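Local coordinates for protein galactan 1,3-beta-galactosidase (Phanerochaete chrysosporium, PDB 7BYS) that probably hydrolyses beta-1,3-galactan as a family 43 exo-beta-1,3-galactanase that also carries a calcium-containing carbohydrate-binding module, at residues A[55-60]-A[290-295]; A[285-290]-A[299-304]; A[340-345]-A[407-412]; A[346-351]-A[399-404]. All coordinates share one frame; numbering follows the deposited sequence.

In the fold
The contacts span two domains, a family 43 propeller and a family 35 carbohydrate-binding module. Contact 1 joins a loop of the first blade to strand 290-293. Contact 2 shares Trp290 with it and sits on the same sheet, strands 290-293 and 298-301; their centres are about 14 Å apart, and their segments alternate along the chain. Contacts 3 and 4 come later, in the binding module. Both use strand 339-349, their centres lie about 15 Å apart, and Ile408 of contact 3 packs on Leu399 and Val346 of contact 4. Contact 4 is nested inside the loop that contact 3 closes. The centres of contacts 2 and 4 are about 20 Å apart, and contact 2 lies between propeller and module.

Contact 1: residues A[55-60]-A[290-295]; sequences DLVNWS and WSVNVQ
Strand 290-293 meets the loop 55-60 at its second half, beginning with Val292. The side chain of Val292 points toward the loop. Its CG1 is wedged between backbone N and C (chi1 67°). From there CG1 lies 3.6 Å from Asp55 O. It also touches Leu56 CB, and Val57 CG2 passes alongside, running the other way, 4.0 Å from Val292 CG1. Next along the strand comes a water-mediated polar link. One water gives hydrogens to Asp55 O at 2.8 Å and to Val292 O. The same water takes one from Val294 N at 2.9 Å, so three bonds grip it and tie the two backbones together.

The loop 55-60 joins the last two strands of the first blade of the five-bladed beta-propeller of family 43. Phe31 of that blade and Ile254 of the last blade pack on Leu56, so the contact lies where the two blades meet. Asn1 and Ile3 of the N-terminal segment also touch Val57.

Val294 follows, just past the strand. Its CG2 is anti to the backbone N and meets Leu56 CD1 at 3.7 Å, the two side chains crossing at about a right angle.

The loop keeps its shape through bonds to Asp55. Val57 N to Asp55 OD1 closes an Asx turn, the donor lying above the carboxylate plane. Asn58 N, one residue further, binds Asp55 OD1 on its syn lone pair at 2.9 Å, nearly straight (177°), and completes an Asx motif. Asp55 OD2 holds Asn58 ND2 at 3.0 Å, again on the syn lone pair, in the plane of the Asn58 amide.

Contact 2: residues A[285-290]-A[299-304]; sequences VHADVW and YSVASG
One direct hydrogen bond joins the two backbones. Ala302 N gives its hydrogen to Val289 O at 3.0 Å, in the carbonyl plane. Trp290 and Val301 form a non-hydrogen-bonded antiparallel pair beside it, their CA atoms 4.3 Å apart. A water adds a second link, accepting from Val289 N and donating weakly to Ala302 O.

Most of the remaining contacts are apolar. Val301 turns both methyls toward segment 285-290. Its CG1 lies 3.7 Å from Ala287 CB, and its CG2 meets Val285 CG1 at 4.1 Å. Val289 CG1 packs on Ala302 CB. The Tyr299 side chain runs across that of Trp290, and Tyr299 CB, not the ring, touches Trp290 CE3 at 3.7 Å. Val285 CG2 and Tyr299 OH meet tip to tip at 3.8 Å.

The polar ends are bound elsewhere. Tyr299 OH pairs with Asp276, and Trp290 NE1 with the carbonyl of Trp272, both in the last blade. Asp288 reaches Tyr358, Ser394 and Tyr427 of the other domain. The arrangement is the base of a two-stranded antiparallel hairpin, here packed on the last propeller blade and, through Asp288 and Val289, in touch with the carbohydrate-binding module.

Contact 3: residues A[340-345]-A[407-412]; sequences TVTINN and SITFGS
Four backbone hydrogen bonds join strands 340-345 and 407-410, which run antiparallel (169°). Two form the Val341 and Phe410 pair. Phe410 N gives its hydrogen to Val341 O at 2.8 Å, nearly along the C=O axis. Val341 N returns a bond to Phe410 O at 3.1 Å. The Ile343 and Ile408 pair is bonded in the same way, with Ile343 N 2.8 Å from Ile408 O and Ile408 N 2.9 Å from Ile343 O. In both of these bonds the N-H donor lies in the plane of the accepting carbonyl.

Between the two pairs sit Thr342 and Thr409. Their hydroxyls point to each other and share one hydrogen bond, with Thr342 OG1 2.9 Å from Thr409 OG1. Each OG1 is anti to its carbonyl carbon (chi1 -62° and -66°), which turns the two oxygens together. Outward backbone groups of several residues are bound by the neighbouring strands. Thr340 and Thr342 pair with Gly315 and Gln313 on one side, and Thr409 and Ser407 with Ser372 and Asn374 on the other. Asn344 OD1 touches Ser407 CB, while Asn344 ND2 is held by Gln313.

The apolar face carries Val341, Ile343, Ile408 and Phe410. Val341 CG1 lies alongside Phe410 CB at 4.1 Å, both side chains pointing the same way. The Ile343 side chain crosses that of Phe410 obliquely, with Ile343 CD1 4.1 Å from Phe410 CE2. Leu421 and Ile424 of strand 420-426 meet this face from the opposing sheet. Such a pair of facing antiparallel sheets is the beta-sandwich of a family 35 carbohydrate-binding module.

Contact 4: residues A[346-351]-A[399-404]; sequences VQSNGG and LNLNSG
The flat groups here are peptide units, and most are met in their own planes. Ser348 N approaches Gly404 O in the carbonyl plane at 2.9 Å. Leu401 N does the same to Gly351 O at 3.0 Å, with a bond close to straight (168°). Gly404 N differs: it sits above the plane of the Ser348 carbonyl, 2.9 Å from Ser348 O.

This is a corner of the beta-sandwich of the binding module. Strand 339-349 leaves one sheet here and strand 352-360 continues in the other, while strand 392-402 leads back into the first through strand 405-410. Gly350, Gly351 and Gly404 take positive phi at the bends, a conformation glycine adopts readily.

Ser348 carries the side-chain packing. Its OG is anti to the backbone N (chi1 -171°) and lies 3.6 Å from Leu401 CB. Ser348 CB sits 3.3 Å from Asn402 O. Leu401 turns inward, against Val373 and Val426, and its CD1 also touches Ser348 OG. Asn406 ND2 binds the carbonyl of Val346. Within its own segment Ser348 forms an ST turn, its OG accepting from Gly350 N at 3.0 Å.

Contact 1: residues A[55-60]-A[290-295]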
loop_
_atom_site.group_PDB
_atom_site.type_symbol
_atom_site.label_atom_id
_atom_site.label_comp_id
_atom_site.label_asym_id
_atom_site.label_seq_id
_atom_site.Cartn_x
_atom_site.Cartn_y
_atom_site.Cartn_z
ATOM N N ASP A 55 16.700 5.477 -5.207
ATOM C CA ASP A 55 15.924 6.650 -4.829
ATOM C C ASP A 55 14.504 6.346 -4.365
ATOM O O ASP A 55 13.779 7.286 -4.024
ATOM C CB ASP A 55 15.881 7.686 -5.967
ATOM C CG ASP A 55 15.280 7.139 -7.260
ATOM O OD1 ASP A 55 14.575 6.109 -7.230
ATOM O OD2 ASP A 55 15.512 7.759 -8.322
ATOM N N LEU A 56 14.096 5.075 -4.331
ATOM C CA LEU A 56 12.766 4.607 -3.922
ATOM C C LEU A 56 11.670 4.899 -4.938
ATOM O O LEU A 56 10.481 4.674 -4.631
ATOM C CB LEU A 56 12.343 5.111 -2.535
ATOM C CG LEU A 56 13.113 4.565 -1.338
ATOM C CD1 LEU A 56 12.511 5.123 -0.064
ATOM C CD2 LEU A 56 13.104 3.028 -1.325
ATOM N N VAL A 57 12.001 5.394 -6.135
ATOM C CA VAL A 57 10.959 5.780 -7.089
ATOM C C VAL A 57 11.177 5.134 -8.450
ATOM O O VAL A 57 10.220 4.719 -9.116
ATOM C CB VAL A 57 10.843 7.312 -7.197
ATOM C CG1 VAL A 57 9.827 7.702 -8.263
ATOM C CG2 VAL A 57 10.450 7.895 -5.852
ATOM N N ASN A 58 12.435 5.031 -8.867
ATOM C CA ASN A 58 12.788 4.437 -10.154
ATOM C C ASN A 58 13.281 3.014 -9.909
ATOM O O ASN A 58 14.424 2.805 -9.493
ATOM C CB ASN A 58 13.827 5.292 -10.867
ATOM C CG ASN A 58 13.258 6.615 -11.331
ATOM O OD1 ASN A 58 12.506 6.671 -12.306
ATOM N ND2 ASN A 58 13.599 7.689 -10.626
ATOM N N TRP A 59 12.422 2.038 -10.197
ATOM C CA TRP A 59 12.631 0.649 -9.813
ATOM C C TRP A 59 12.975 -0.173 -11.042
ATOM O O TRP A 59 12.258 -0.124 -12.049
ATOM C CB TRP A 59 11.376 0.085 -9.139
ATOM C CG TRP A 59 11.107 0.706 -7.803
ATOM C CD1 TRP A 59 10.200 1.683 -7.508
ATOM C CD2 TRP A 59 11.765 0.381 -6.572
ATOM N NE1 TRP A 59 10.256 1.992 -6.167
ATOM C CE2 TRP A 59 11.215 1.216 -5.569
ATOM C CE3 TRP A 59 12.775 -0.524 -6.226
ATOM C CZ2 TRP A 59 11.633 1.153 -4.233
ATOM C CZ3 TRP A 59 13.196 -0.581 -4.896
ATOM C CH2 TRP A 59 12.624 0.255 -3.920
ATOM N N SER A 60 14.063 -0.927 -10.951
ATOM C CA SER A 60 14.566 -1.748 -12.042
ATOM C C SER A 60 14.327 -3.212 -11.696
ATOM O O SER A 60 14.829 -3.698 -10.677
ATOM C CB SER A 60 16.062 -1.486 -12.213
ATOM O OG SER A 60 16.577 -2.149 -13.351
ATOM N N TRP A 290 3.858 13.352 -3.678
ATOM C CA TRP A 290 4.945 13.768 -2.806
ATOM C C TRP A 290 6.259 13.230 -3.338
ATOM O O TRP A 290 6.297 12.304 -4.147
ATOM C CB TRP A 290 4.725 13.371 -1.332
ATOM C CG TRP A 290 4.552 11.908 -1.073
ATOM C CD1 TRP A 290 3.436 11.159 -1.314
ATOM C CD2 TRP A 290 5.501 11.030 -0.454
ATOM N NE1 TRP A 290 3.643 9.861 -0.908
ATOM C CE2 TRP A 290 4.903 9.755 -0.373
ATOM C CE3 TRP A 290 6.804 11.192 0.017
ATOM C CZ2 TRP A 290 5.566 8.651 0.168
ATOM C CZ3 TRP A 290 7.467 10.091 0.551
ATOM C CH2 TRP A 290 6.847 8.844 0.632
ATOM N N SER A 291 7.350 13.837 -2.877
ATOM C CA SER A 291 8.692 13.445 -3.280
ATOM C C SER A 291 9.465 12.992 -2.054
ATOM O O SER A 291 9.204 13.440 -0.935
ATOM C CB SER A 291 9.427 14.615 -3.936
ATOM O OG SER A 291 8.799 14.970 -5.152
ATOM N N VAL A 292 10.427 12.104 -2.270
ATOM C CA VAL A 292 11.206 11.526 -1.187
ATOM C C VAL A 292 12.683 11.729 -1.488
ATOM O O VAL A 292 13.107 11.659 -2.647
ATOM C CB VAL A 292 10.866 10.029 -0.971
ATOM C CG1 VAL A 292 11.315 9.170 -2.155
ATOM C CG2 VAL A 292 11.480 9.530 0.325
ATOM N N ASN A 293 13.458 12.001 -0.449
ATOM C CA ASN A 293 14.917 12.064 -0.537
ATOM C C ASN A 293 15.398 11.058 0.496
ATOM O O ASN A 293 15.537 11.384 1.676
ATOM C CB ASN A 293 15.473 13.456 -0.251
ATOM C CG ASN A 293 16.995 13.531 -0.442
ATOM O OD1 ASN A 293 17.699 12.515 -0.386
ATOM N ND2 ASN A 293 17.505 14.742 -0.652
ATOM N N VAL A 294 15.614 9.818 0.049
ATOM C CA VAL A 294 15.925 8.759 0.998
ATOM C C VAL A 294 17.300 8.966 1.633
ATOM O O VAL A 294 17.521 8.571 2.782
ATOM C CB VAL A 294 15.740 7.371 0.353
ATOM C CG1 VAL A 294 16.836 7.081 -0.663
ATOM C CG2 VAL A 294 15.652 6.292 1.424
ATOM N N GLN A 295 18.224 9.614 0.921
ATOM C CA GLN A 295 19.544 9.884 1.487
ATOM C C GLN A 295 19.483 10.953 2.574
ATOM O O GLN A 295 20.212 10.874 3.575
ATOM C CB GLN A 295 20.517 10.299 0.380
ATOM C CG GLN A 295 20.764 9.226 -0.678
ATOM C CD GLN A 295 19.797 9.318 -1.849
ATOM O OE1 GLN A 295 18.832 10.087 -1.821
ATOM N NE2 GLN A 295 20.056 8.531 -2.891
HETATM O O HOH W 1 15.039 9.487 -2.793
#

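Contact 2: residues A[285-290]-A[299-304]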
loop_
_atom_site.group_PDB
_atom_site.type_symbol
_atom_site.label_atom_id
_atom_site.label_comp_id
_atom_site.label_asym_id
_atom_site.label_seq_id
_atom_site.Cartn_x
_atom_site.Cartn_y
_atom_site.Cartn_z
ATOM N N VAL A 285 0.419 11.199 6.369
ATOM C CA VAL A 285 0.227 12.479 5.698
ATOM C C VAL A 285 -0.427 12.164 4.359
ATOM O O VAL A 285 0.185 11.531 3.495
ATOM C CB VAL A 285 1.569 13.181 5.484
ATOM C CG1 VAL A 285 1.375 14.522 4.760
ATOM C CG2 VAL A 285 2.284 13.368 6.817
ATOM N N HIS A 286 -1.682 12.568 4.191
ATOM C CA HIS A 286 -2.400 12.257 2.956
ATOM C C HIS A 286 -1.953 13.217 1.863
ATOM O O HIS A 286 -2.513 14.305 1.687
ATOM C CB HIS A 286 -3.905 12.323 3.162
ATOM C CG HIS A 286 -4.677 11.962 1.938
ATOM N ND1 HIS A 286 -5.394 12.893 1.211
ATOM C CD2 HIS A 286 -4.799 10.788 1.277
ATOM C CE1 HIS A 286 -5.956 12.295 0.177
ATOM N NE2 HIS A 286 -5.614 11.020 0.194
ATOM N N ALA A 287 -0.939 12.796 1.116
ATOM C CA ALA A 287 -0.311 13.596 0.068
ATOM C C ALA A 287 -0.525 12.878 -1.252
ATOM O O ALA A 287 0.086 11.831 -1.497
ATOM C CB ALA A 287 1.186 13.750 0.329
ATOM N N ASP A 288 -1.385 13.443 -2.112
ATOM C CA ASP A 288 -1.667 12.812 -3.397
ATOM C C ASP A 288 -0.408 12.686 -4.240
ATOM O O ASP A 288 -0.256 11.718 -4.992
ATOM C CB ASP A 288 -2.685 13.640 -4.194
ATOM C CG ASP A 288 -4.023 13.809 -3.480
ATOM O OD1 ASP A 288 -4.576 12.812 -2.974
ATOM O OD2 ASP A 288 -4.539 14.946 -3.452
ATOM N N VAL A 289 0.504 13.650 -4.110
ATOM C CA VAL A 289 1.756 13.698 -4.855
ATOM C C VAL A 289 2.828 14.163 -3.881
ATOM O O VAL A 289 2.716 15.246 -3.301
ATOM C CB VAL A 289 1.660 14.682 -6.037
ATOM C CG1 VAL A 289 2.965 14.723 -6.808
ATOM C CG2 VAL A 289 0.507 14.310 -6.972
ATOM N N TRP A 290 3.858 13.352 -3.678
ATOM C CA TRP A 290 4.945 13.768 -2.806
ATOM C C TRP A 290 6.259 13.230 -3.338
ATOM O O TRP A 290 6.297 12.304 -4.147
ATOM C CB TRP A 290 4.725 13.371 -1.332
ATOM C CG TRP A 290 4.552 11.908 -1.073
ATOM C CD1 TRP A 290 3.436 11.159 -1.314
ATOM C CD2 TRP A 290 5.501 11.030 -0.454
ATOM N NE1 TRP A 290 3.643 9.861 -0.908
ATOM C CE2 TRP A 290 4.903 9.755 -0.373
ATOM C CE3 TRP A 290 6.804 11.192 0.017
ATOM C CZ2 TRP A 290 5.566 8.651 0.168
ATOM C CZ3 TRP A 290 7.467 10.091 0.551
ATOM C CH2 TRP A 290 6.847 8.844 0.632
ATOM N N TYR A 299 10.981 14.115 3.146
ATOM C CA TYR A 299 9.939 14.062 2.136
ATOM C C TYR A 299 9.433 15.478 1.918
ATOM O O TYR A 299 9.576 16.348 2.782
ATOM C CB TYR A 299 8.785 13.129 2.544
ATOM C CG TYR A 299 7.993 13.600 3.748
ATOM C CD1 TYR A 299 8.367 13.248 5.046
ATOM C CD2 TYR A 299 6.873 14.405 3.587
ATOM C CE1 TYR A 299 7.640 13.683 6.143
ATOM C CE2 TYR A 299 6.144 14.844 4.673
ATOM C CZ TYR A 299 6.531 14.481 5.949
ATOM O OH TYR A 299 5.795 14.921 7.033
ATOM N N SER A 300 8.826 15.698 0.753
ATOM C CA SER A 300 8.245 16.993 0.411
ATOM C C SER A 300 6.907 16.781 -0.280
ATOM O O SER A 300 6.829 16.083 -1.293
ATOM C CB SER A 300 9.171 17.799 -0.502
ATOM O OG SER A 300 8.609 19.072 -0.770
ATOM N N VAL A 301 5.866 17.402 0.254
ATOM C CA VAL A 301 4.514 17.273 -0.285
ATOM C C VAL A 301 4.305 18.324 -1.366
ATOM O O VAL A 301 4.544 19.514 -1.136
ATOM C CB VAL A 301 3.473 17.425 0.834
ATOM C CG1 VAL A 301 2.065 17.368 0.263
ATOM C CG2 VAL A 301 3.668 16.334 1.878
ATOM N N ALA A 302 3.846 17.891 -2.539
ATOM C CA ALA A 302 3.609 18.822 -3.634
ATOM C C ALA A 302 2.374 19.665 -3.349
ATOM O O ALA A 302 1.381 19.174 -2.810
ATOM C CB ALA A 302 3.403 18.060 -4.940
ATOM N N SER A 303 2.445 20.945 -3.701
ATOM C CA SER A 303 1.305 21.837 -3.560
ATOM C C SER A 303 0.493 21.835 -4.847
ATOM O O SER A 303 1.043 21.722 -5.947
ATOM C CB SER A 303 1.774 23.260 -3.255
ATOM O OG SER A 303 2.480 23.799 -4.357
ATOM N N GLY A 304 -0.829 21.939 -4.702
ATOM C CA GLY A 304 -1.711 21.914 -5.846
ATOM C C GLY A 304 -2.760 23.003 -5.751
ATOM O O GLY A 304 -2.881 23.693 -4.736
HETATM O O HOH W 2 0.072 16.171 -2.372
#

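Contact 3: residues A[340-345]-A[407-412]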
loop_
_atom_site.group_PDB
_atom_site.type_symbol
_atom_site.label_atom_id
_atom_site.label_comp_id
_atom_site.label_asym_id
_atom_site.label_seq_id
_atom_site.Cartn_x
_atom_site.Cartn_y
_atom_site.Cartn_z
ATOM N N THR A 340 -23.047 15.656 -16.783
ATOM C CA THR A 340 -21.633 16.013 -16.833
ATOM C C THR A 340 -21.350 17.198 -15.929
ATOM O O THR A 340 -22.249 17.935 -15.520
ATOM C CB THR A 340 -21.167 16.380 -18.261
ATOM O OG1 THR A 340 -21.895 17.523 -18.725
ATOM C CG2 THR A 340 -21.386 15.226 -19.210
ATOM N N VAL A 341 -20.072 17.379 -15.606
ATOM C CA VAL A 341 -19.611 18.629 -15.023
ATOM C C VAL A 341 -18.294 18.988 -15.688
ATOM O O VAL A 341 -17.457 18.117 -15.948
ATOM C CB VAL A 341 -19.526 18.597 -13.474
ATOM C CG1 VAL A 341 -18.437 17.636 -12.979
ATOM C CG2 VAL A 341 -19.307 20.009 -12.915
ATOM N N THR A 342 -18.139 20.264 -16.022
ATOM C CA THR A 342 -16.939 20.756 -16.675
ATOM C C THR A 342 -16.328 21.793 -15.756
ATOM O O THR A 342 -16.978 22.785 -15.408
ATOM C CB THR A 342 -17.284 21.374 -18.032
ATOM O OG1 THR A 342 -17.861 20.370 -18.871
ATOM C CG2 THR A 342 -16.033 21.919 -18.708
ATOM N N ILE A 343 -15.098 21.543 -15.327
ATOM C CA ILE A 343 -14.355 22.510 -14.537
ATOM C C ILE A 343 -13.560 23.370 -15.503
ATOM O O ILE A 343 -12.729 22.865 -16.265
ATOM C CB ILE A 343 -13.456 21.811 -13.508
ATOM C CG1 ILE A 343 -14.347 21.029 -12.530
ATOM C CG2 ILE A 343 -12.608 22.830 -12.765
ATOM C CD1 ILE A 343 -13.603 20.328 -11.432
ATOM N N ASN A 344 -13.856 24.660 -15.503
ATOM C CA ASN A 344 -13.243 25.600 -16.421
ATOM C C ASN A 344 -12.185 26.421 -15.697
ATOM O O ASN A 344 -12.085 26.418 -14.466
ATOM C CB ASN A 344 -14.313 26.520 -17.023
ATOM C CG ASN A 344 -15.163 25.812 -18.055
ATOM O OD1 ASN A 344 -14.667 25.377 -19.089
ATOM N ND2 ASN A 344 -16.461 25.696 -17.779
ATOM N N ASN A 345 -11.384 27.126 -16.497
ATOM C CA ASN A 345 -10.334 28.007 -15.986
ATOM C C ASN A 345 -9.362 27.262 -15.076
ATOM O O ASN A 345 -8.941 27.768 -14.033
ATOM C CB ASN A 345 -10.912 29.254 -15.319
ATOM C CG ASN A 345 -11.681 30.110 -16.298
ATOM O OD1 ASN A 345 -11.176 30.443 -17.368
ATOM N ND2 ASN A 345 -12.921 30.428 -15.960
ATOM N N SER A 407 -10.081 23.348 -19.677
ATOM C CA SER A 407 -11.332 22.772 -19.198
ATOM C C SER A 407 -11.170 21.266 -19.044
ATOM O O SER A 407 -10.490 20.617 -19.846
ATOM C CB SER A 407 -12.471 23.046 -20.192
ATOM O OG SER A 407 -12.455 22.110 -21.266
ATOM N N ILE A 408 -11.785 20.711 -18.003
ATOM C CA ILE A 408 -11.794 19.269 -17.783
ATOM C C ILE A 408 -13.240 18.840 -17.587
ATOM O O ILE A 408 -13.922 19.351 -16.693
ATOM C CB ILE A 408 -10.945 18.853 -16.571
ATOM C CG1 ILE A 408 -9.535 19.449 -16.658
ATOM C CG2 ILE A 408 -10.880 17.338 -16.482
ATOM C CD1 ILE A 408 -8.717 19.272 -15.373
ATOM N N THR A 409 -13.711 17.915 -18.422
ATOM C CA THR A 409 -15.104 17.480 -18.403
ATOM C C THR A 409 -15.182 16.060 -17.859
ATOM O O THR A 409 -14.442 15.175 -18.308
ATOM C CB THR A 409 -15.714 17.548 -19.805
ATOM O OG1 THR A 409 -15.787 18.915 -20.223
ATOM C CG2 THR A 409 -17.118 16.988 -19.796
ATOM N N PHE A 410 -16.094 15.843 -16.913
ATOM C CA PHE A 410 -16.285 14.559 -16.245
ATOM C C PHE A 410 -17.664 14.000 -16.564
ATOM O O PHE A 410 -18.664 14.723 -16.492
ATOM C CB PHE A 410 -16.151 14.727 -14.729
ATOM C CG PHE A 410 -14.811 15.226 -14.301
ATOM C CD1 PHE A 410 -13.791 14.325 -14.025
ATOM C CD2 PHE A 410 -14.565 16.585 -14.166
ATOM C CE1 PHE A 410 -12.537 14.775 -13.631
ATOM C CE2 PHE A 410 -13.318 17.034 -13.775
ATOM C CZ PHE A 410 -12.303 16.127 -13.507
ATOM N N GLY A 411 -17.705 12.715 -16.915
ATOM C CA GLY A 411 -18.942 11.980 -17.033
ATOM C C GLY A 411 -19.559 11.937 -18.412
ATOM O O GLY A 411 -20.625 11.333 -18.564
ATOM N N SER A 412 -18.939 12.557 -19.415
ATOM C CA SER A 412 -19.477 12.472 -20.765
ATOM C C SER A 412 -19.331 11.061 -21.311
ATOM O O SER A 412 -18.372 10.348 -21.006
ATOM C CB SER A 412 -18.781 13.478 -21.682
ATOM O OG SER A 412 -17.425 13.139 -21.906
#

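Contact 4: residues A[346-351]-A[399-404]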
loop_
_atom_site.group_PDB
_atom_site.type_symbol
_atom_site.label_atom_id
_atom_site.label_comp_id
_atom_site.label_asym_id
_atom_site.label_seq_id
_atom_site.Cartn_x
_atom_site.Cartn_y
_atom_site.Cartn_z
ATOM N N VAL A 346 -9.027 26.038 -15.467
ATOM C CA VAL A 346 -7.952 25.297 -14.819
ATOM C C VAL A 346 -6.635 25.842 -15.366
ATOM O O VAL A 346 -6.266 25.566 -16.509
ATOM C CB VAL A 346 -8.090 23.793 -15.068
ATOM C CG1 VAL A 346 -6.959 23.031 -14.378
ATOM C CG2 VAL A 346 -9.443 23.309 -14.568
ATOM N N GLN A 347 -5.935 26.621 -14.544
ATOM C CA GLN A 347 -4.704 27.273 -14.968
ATOM C C GLN A 347 -3.570 26.260 -15.072
ATOM O O GLN A 347 -3.461 25.337 -14.258
ATOM C CB GLN A 347 -4.333 28.358 -13.953
ATOM C CG GLN A 347 -3.092 29.190 -14.289
ATOM C CD GLN A 347 -1.775 28.470 -14.000
ATOM O OE1 GLN A 347 -1.688 27.634 -13.095
ATOM N NE2 GLN A 347 -0.743 28.795 -14.776
ATOM N N SER A 348 -2.706 26.448 -16.069
ATOM C CA SER A 348 -1.520 25.616 -16.179
ATOM C C SER A 348 -0.392 26.381 -16.852
ATOM O O SER A 348 -0.614 27.361 -17.565
ATOM C CB SER A 348 -1.798 24.327 -16.955
ATOM O OG SER A 348 -0.686 23.453 -16.862
ATOM N N ASN A 349 0.829 25.913 -16.600
ATOM C CA ASN A 349 2.010 26.297 -17.358
ATOM C C ASN A 349 2.218 25.414 -18.577
ATOM O O ASN A 349 3.166 25.638 -19.336
ATOM C CB ASN A 349 3.262 26.233 -16.467
ATOM C CG ASN A 349 3.307 24.976 -15.598
ATOM O OD1 ASN A 349 2.597 24.004 -15.847
ATOM N ND2 ASN A 349 4.152 24.998 -14.570
ATOM N N GLY A 350 1.355 24.422 -18.779
ATOM C CA GLY A 350 1.502 23.452 -19.845
ATOM C C GLY A 350 2.148 22.172 -19.352
ATOM O O GLY A 350 2.533 22.029 -18.187
ATOM N N GLY A 351 2.258 21.223 -20.270
ATOM C CA GLY A 351 2.854 19.947 -19.955
ATOM C C GLY A 351 1.902 19.024 -19.218
ATOM O O GLY A 351 0.692 19.244 -19.137
ATOM N N LEU A 399 -2.806 14.287 -16.648
ATOM C CA LEU A 399 -3.463 14.987 -17.745
ATOM C C LEU A 399 -2.498 15.946 -18.430
ATOM O O LEU A 399 -1.731 16.650 -17.769
ATOM C CB LEU A 399 -4.675 15.777 -17.237
ATOM C CG LEU A 399 -5.777 14.948 -16.568
ATOM C CD1 LEU A 399 -6.918 15.828 -16.112
ATOM C CD2 LEU A 399 -6.282 13.855 -17.501
ATOM N N ASN A 400 -2.574 15.996 -19.762
ATOM C CA ASN A 400 -1.814 16.960 -20.552
ATOM C C ASN A 400 -2.625 18.243 -20.679
ATOM O O ASN A 400 -3.701 18.243 -21.286
ATOM C CB ASN A 400 -1.506 16.393 -21.935
ATOM C CG ASN A 400 -0.371 15.388 -21.913
ATOM O OD1 ASN A 400 0.568 15.514 -21.126
ATOM N ND2 ASN A 400 -0.460 14.374 -22.765
ATOM N N LEU A 401 -2.111 19.328 -20.113
ATOM C CA LEU A 401 -2.773 20.621 -20.103
ATOM C C LEU A 401 -2.000 21.606 -20.972
ATOM O O LEU A 401 -0.834 21.386 -21.315
ATOM C CB LEU A 401 -2.880 21.172 -18.678
ATOM C CG LEU A 401 -3.527 20.266 -17.625
ATOM C CD1 LEU A 401 -3.452 20.900 -16.251
ATOM C CD2 LEU A 401 -4.972 20.011 -18.025
ATOM N N ASN A 402 -2.667 22.694 -21.333
ATOM C CA ASN A 402 -2.047 23.758 -22.110
ATOM C C ASN A 402 -1.703 24.930 -21.203
ATOM O O ASN A 402 -2.294 25.116 -20.138
ATOM C CB ASN A 402 -2.983 24.241 -23.222
ATOM C CG ASN A 402 -3.291 23.163 -24.232
ATOM O OD1 ASN A 402 -2.453 22.310 -24.523
ATOM N ND2 ASN A 402 -4.503 23.193 -24.776
ATOM N N SER A 403 -0.730 25.730 -21.638
ATOM C CA SER A 403 -0.455 26.970 -20.930
ATOM C C SER A 403 -1.675 27.878 -20.995
ATOM O O SER A 403 -2.311 28.021 -22.045
ATOM C CB SER A 403 0.758 27.673 -21.537
ATOM O OG SER A 403 1.246 28.669 -20.654
ATOM N N GLY A 404 -2.014 28.481 -19.863
ATOM C CA GLY A 404 -3.214 29.286 -19.787
ATOM C C GLY A 404 -4.369 28.530 -19.164
ATOM O O GLY A 404 -4.177 27.751 -18.225
#